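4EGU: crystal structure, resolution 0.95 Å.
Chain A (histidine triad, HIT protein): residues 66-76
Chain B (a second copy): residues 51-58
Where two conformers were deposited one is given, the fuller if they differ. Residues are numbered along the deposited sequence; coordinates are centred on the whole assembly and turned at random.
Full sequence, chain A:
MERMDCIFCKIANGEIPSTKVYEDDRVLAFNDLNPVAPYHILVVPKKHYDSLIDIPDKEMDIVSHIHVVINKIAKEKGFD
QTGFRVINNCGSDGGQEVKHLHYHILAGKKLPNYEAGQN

Chain A (66-76) IHVVINKIAKE
Chain B (51-58) SLIDIPDK

Residues 66-76 of chain A are α-helical, with phi/psi near -62/-42 and i to i+4 hydrogen bonds running from N of I70(A) to O of I66(A), at 2.9 Å, through N of E76(A) to O of K72(A), at 3.1 Å. Against it lies an irregular segment of chain B: a 3-10 turn at 52-54, extended residues I55(B) and P56(B) (psi 121° and 149°), and a second 3-10 turn starting at D57(B). This segment crosses the helix steeply, and the register runs in reverse order: CA of N71(A) is 6.0 Å from CA of I53(B), and CA of V68(A) is 5.7 Å from CA of D57(B); together they bury 484 Å².

N71(A) anchors the contact. Its chi1 of -83° (m) and chi2 of 2° aim the amide at the turn, where ND2 donates to O of L52(B) at 3.0 Å and 167°. The same O of L52(B) accepts from N of I55(B) at 3.1 Å, so the helix binds an acceptor already used in the turn's own fold.

Apolar side chains flank this bond. L52(B) (t, p) places CD1 3.9 Å from CD2 of H67(A), at the ring edge; H67(A) is m with chi2 74°. I53(B) starts sideways, but chi1 -163° (t) and chi2 58° (p) bring CD1 to 4.1 Å from CB of A74(A) and 3.9 Å from CE of K75(A).

D57(B), m with chi2 -15°, sets CG 3.8 Å from CG1 of V68(A). Its charge is met through water: NZ of K72(A) is 4.2 Å from OD2 of D57(B), too far for a salt bridge, and one water spans them at 2.8 Å from NZ and 2.6 Å from OD2. K72(A) bends at its tip (m, t, t, m), whereas K75(A) is extended beyond chi1 (m, t, t, t); a water 2.7 Å from its NZ lies 2.8 Å from OD1 of D57(B).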

# COMPACT_ATOMS: atom_id res chain seq x y z
N ILE A 66 -7.06 -7.46 3.08
CA ILE A 66 -5.63 -7.51 3.29
C ILE A 66 -5.18 -6.49 4.33
O ILE A 66 -4.32 -6.78 5.15
CB ILE A 66 -4.91 -7.35 1.94
CG1 ILE A 66 -5.02 -8.65 1.13
CG2 ILE A 66 -3.47 -6.89 2.11
CD1 ILE A 66 -4.55 -8.52 -0.32
N HIS A 67 -5.75 -5.28 4.28
CA HIS A 67 -5.37 -4.24 5.25
C HIS A 67 -5.87 -4.52 6.67
O HIS A 67 -5.16 -4.20 7.62
CB HIS A 67 -5.78 -2.87 4.75
CG HIS A 67 -4.84 -2.32 3.72
ND1 HIS A 67 -4.77 -2.76 2.42
CD2 HIS A 67 -3.86 -1.38 3.83
CE1 HIS A 67 -3.80 -2.10 1.79
NE2 HIS A 67 -3.23 -1.26 2.62
N VAL A 68 -7.05 -5.13 6.83
CA VAL A 68 -7.45 -5.60 8.15
C VAL A 68 -6.41 -6.62 8.67
O VAL A 68 -6.01 -6.56 9.84
CB VAL A 68 -8.87 -6.20 8.13
CG1 VAL A 68 -9.16 -6.92 9.45
CG2 VAL A 68 -9.88 -5.09 7.86
N VAL A 69 -5.99 -7.54 7.81
CA VAL A 69 -4.98 -8.53 8.18
C VAL A 69 -3.66 -7.86 8.59
O VAL A 69 -3.08 -8.24 9.60
CB VAL A 69 -4.81 -9.55 7.05
CG1 VAL A 69 -3.60 -10.45 7.30
CG2 VAL A 69 -6.09 -10.37 6.89
N ILE A 70 -3.22 -6.88 7.81
CA ILE A 70 -1.99 -6.16 8.16
C ILE A 70 -2.11 -5.58 9.57
O ILE A 70 -1.19 -5.74 10.38
CB ILE A 70 -1.71 -5.06 7.11
CG1 ILE A 70 -1.31 -5.68 5.78
CG2 ILE A 70 -0.66 -4.08 7.63
CD1 ILE A 70 -1.26 -4.71 4.61
N ASN A 71 -3.21 -4.90 9.85
CA ASN A 71 -3.37 -4.27 11.16
C ASN A 71 -3.46 -5.34 12.27
O ASN A 71 -2.94 -5.11 13.37
CB ASN A 71 -4.57 -3.35 11.21
CG ASN A 71 -4.28 -1.98 10.65
OD1 ASN A 71 -3.18 -1.68 10.17
ND2 ASN A 71 -5.28 -1.12 10.73
N LYS A 72 -4.09 -6.47 12.00
CA LYS A 72 -4.17 -7.54 13.00
C LYS A 72 -2.78 -8.07 13.33
O LYS A 72 -2.49 -8.35 14.51
CB LYS A 72 -5.06 -8.68 12.50
CG LYS A 72 -6.55 -8.36 12.59
CD LYS A 72 -7.42 -9.50 12.10
CE LYS A 72 -8.86 -9.36 12.55
NZ LYS A 72 -8.98 -9.40 14.02
N ILE A 73 -1.94 -8.25 12.32
CA ILE A 73 -0.59 -8.72 12.54
C ILE A 73 0.20 -7.67 13.32
O ILE A 73 0.90 -8.00 14.29
CB ILE A 73 0.09 -9.06 11.20
CG1 ILE A 73 -0.60 -10.23 10.49
CG2 ILE A 73 1.58 -9.36 11.39
CD1 ILE A 73 -0.19 -10.37 9.03
N ALA A 74 0.07 -6.41 12.93
CA ALA A 74 0.77 -5.33 13.63
C ALA A 74 0.42 -5.32 15.12
O ALA A 74 1.29 -5.14 15.96
CB ALA A 74 0.44 -4.00 13.00
N LYS A 75 -0.86 -5.45 15.42
CA LYS A 75 -1.31 -5.41 16.82
C LYS A 75 -0.80 -6.59 17.62
O LYS A 75 -0.40 -6.44 18.75
CB LYS A 75 -2.83 -5.29 16.89
CG LYS A 75 -3.37 -3.95 16.39
CD LYS A 75 -4.89 -3.88 16.20
CE LYS A 75 -5.36 -2.57 15.51
NZ LYS A 75 -6.82 -2.52 15.18
N GLU A 76 -0.81 -7.78 17.04
CA GLU A 76 -0.30 -8.96 17.70
C GLU A 76 1.18 -8.84 18.00
O GLU A 76 1.66 -9.17 19.07
CB GLU A 76 -0.46 -10.14 16.78
CG GLU A 76 0.08 -11.40 17.36
CD GLU A 76 0.17 -12.49 16.32
OE1 GLU A 76 0.28 -12.15 15.12
OE2 GLU A 76 0.12 -13.67 16.67
N SER B 51 -3.59 7.64 10.73
CA SER B 51 -2.70 6.66 10.12
C SER B 51 -3.50 5.39 9.87
O SER B 51 -4.62 5.24 10.35
CB SER B 51 -1.52 6.34 11.02
OG SER B 51 -1.87 5.48 12.10
N LEU B 52 -2.89 4.45 9.14
CA LEU B 52 -3.54 3.19 8.82
C LEU B 52 -3.95 2.43 10.08
O LEU B 52 -5.03 1.86 10.15
CB LEU B 52 -2.57 2.35 7.97
CG LEU B 52 -2.96 0.94 7.60
CD1 LEU B 52 -4.31 0.88 6.92
CD2 LEU B 52 -1.90 0.33 6.72
N ILE B 53 -3.08 2.41 11.08
CA ILE B 53 -3.32 1.60 12.26
C ILE B 53 -4.45 2.18 13.09
O ILE B 53 -4.98 1.47 13.94
CB ILE B 53 -1.99 1.41 13.08
CG1 ILE B 53 -2.08 0.24 14.07
CG2 ILE B 53 -1.62 2.70 13.80
CD1 ILE B 53 -2.39 -1.09 13.46
N ASP B 54 -4.83 3.43 12.84
CA ASP B 54 -5.94 4.08 13.52
C ASP B 54 -7.29 3.93 12.79
O ASP B 54 -8.30 4.39 13.32
CB ASP B 54 -5.60 5.56 13.71
CG ASP B 54 -4.38 5.75 14.61
OD1 ASP B 54 -4.37 5.24 15.75
OD2 ASP B 54 -3.42 6.40 14.17
N ILE B 55 -7.34 3.28 11.62
CA ILE B 55 -8.61 3.03 10.94
C ILE B 55 -9.24 1.78 11.59
O ILE B 55 -8.63 0.71 11.55
CB ILE B 55 -8.42 2.75 9.44
CG1 ILE B 55 -7.65 3.86 8.70
CG2 ILE B 55 -9.78 2.55 8.77
CD1 ILE B 55 -7.29 3.44 7.25
N PRO B 56 -10.44 1.88 12.16
CA PRO B 56 -11.06 0.67 12.68
C PRO B 56 -11.28 -0.36 11.57
O PRO B 56 -11.56 0.01 10.42
CB PRO B 56 -12.40 1.17 13.25
CG PRO B 56 -12.14 2.62 13.56
CD PRO B 56 -11.24 3.08 12.44
N ASP B 57 -11.23 -1.64 11.91
CA ASP B 57 -11.49 -2.68 10.94
C ASP B 57 -12.79 -2.41 10.19
O ASP B 57 -12.83 -2.60 8.98
CB ASP B 57 -11.60 -4.08 11.61
CG ASP B 57 -10.33 -4.58 12.24
OD1 ASP B 57 -9.24 -4.03 11.98
OD2 ASP B 57 -10.45 -5.55 13.00
N LYS B 58 -13.83 -1.98 10.89
CA LYS B 58 -15.14 -1.78 10.28
C LYS B 58 -15.17 -0.67 9.23
O LYS B 58 -16.12 -0.59 8.44
CB LYS B 58 -16.20 -1.49 11.35
CG LYS B 58 -16.57 -2.73 12.18
CD LYS B 58 -17.44 -2.39 13.39
CE LYS B 58 -17.62 -3.62 14.29
NZ LYS B 58 -18.35 -3.29 15.54
O HOH W 1 -7.79 -1.76 12.08
O HOH W 2 -8.71 -6.70 14.60
O HOH W 3 -7.04 -4.73 13.57
O HOH W 4 -7.23 0.15 14.17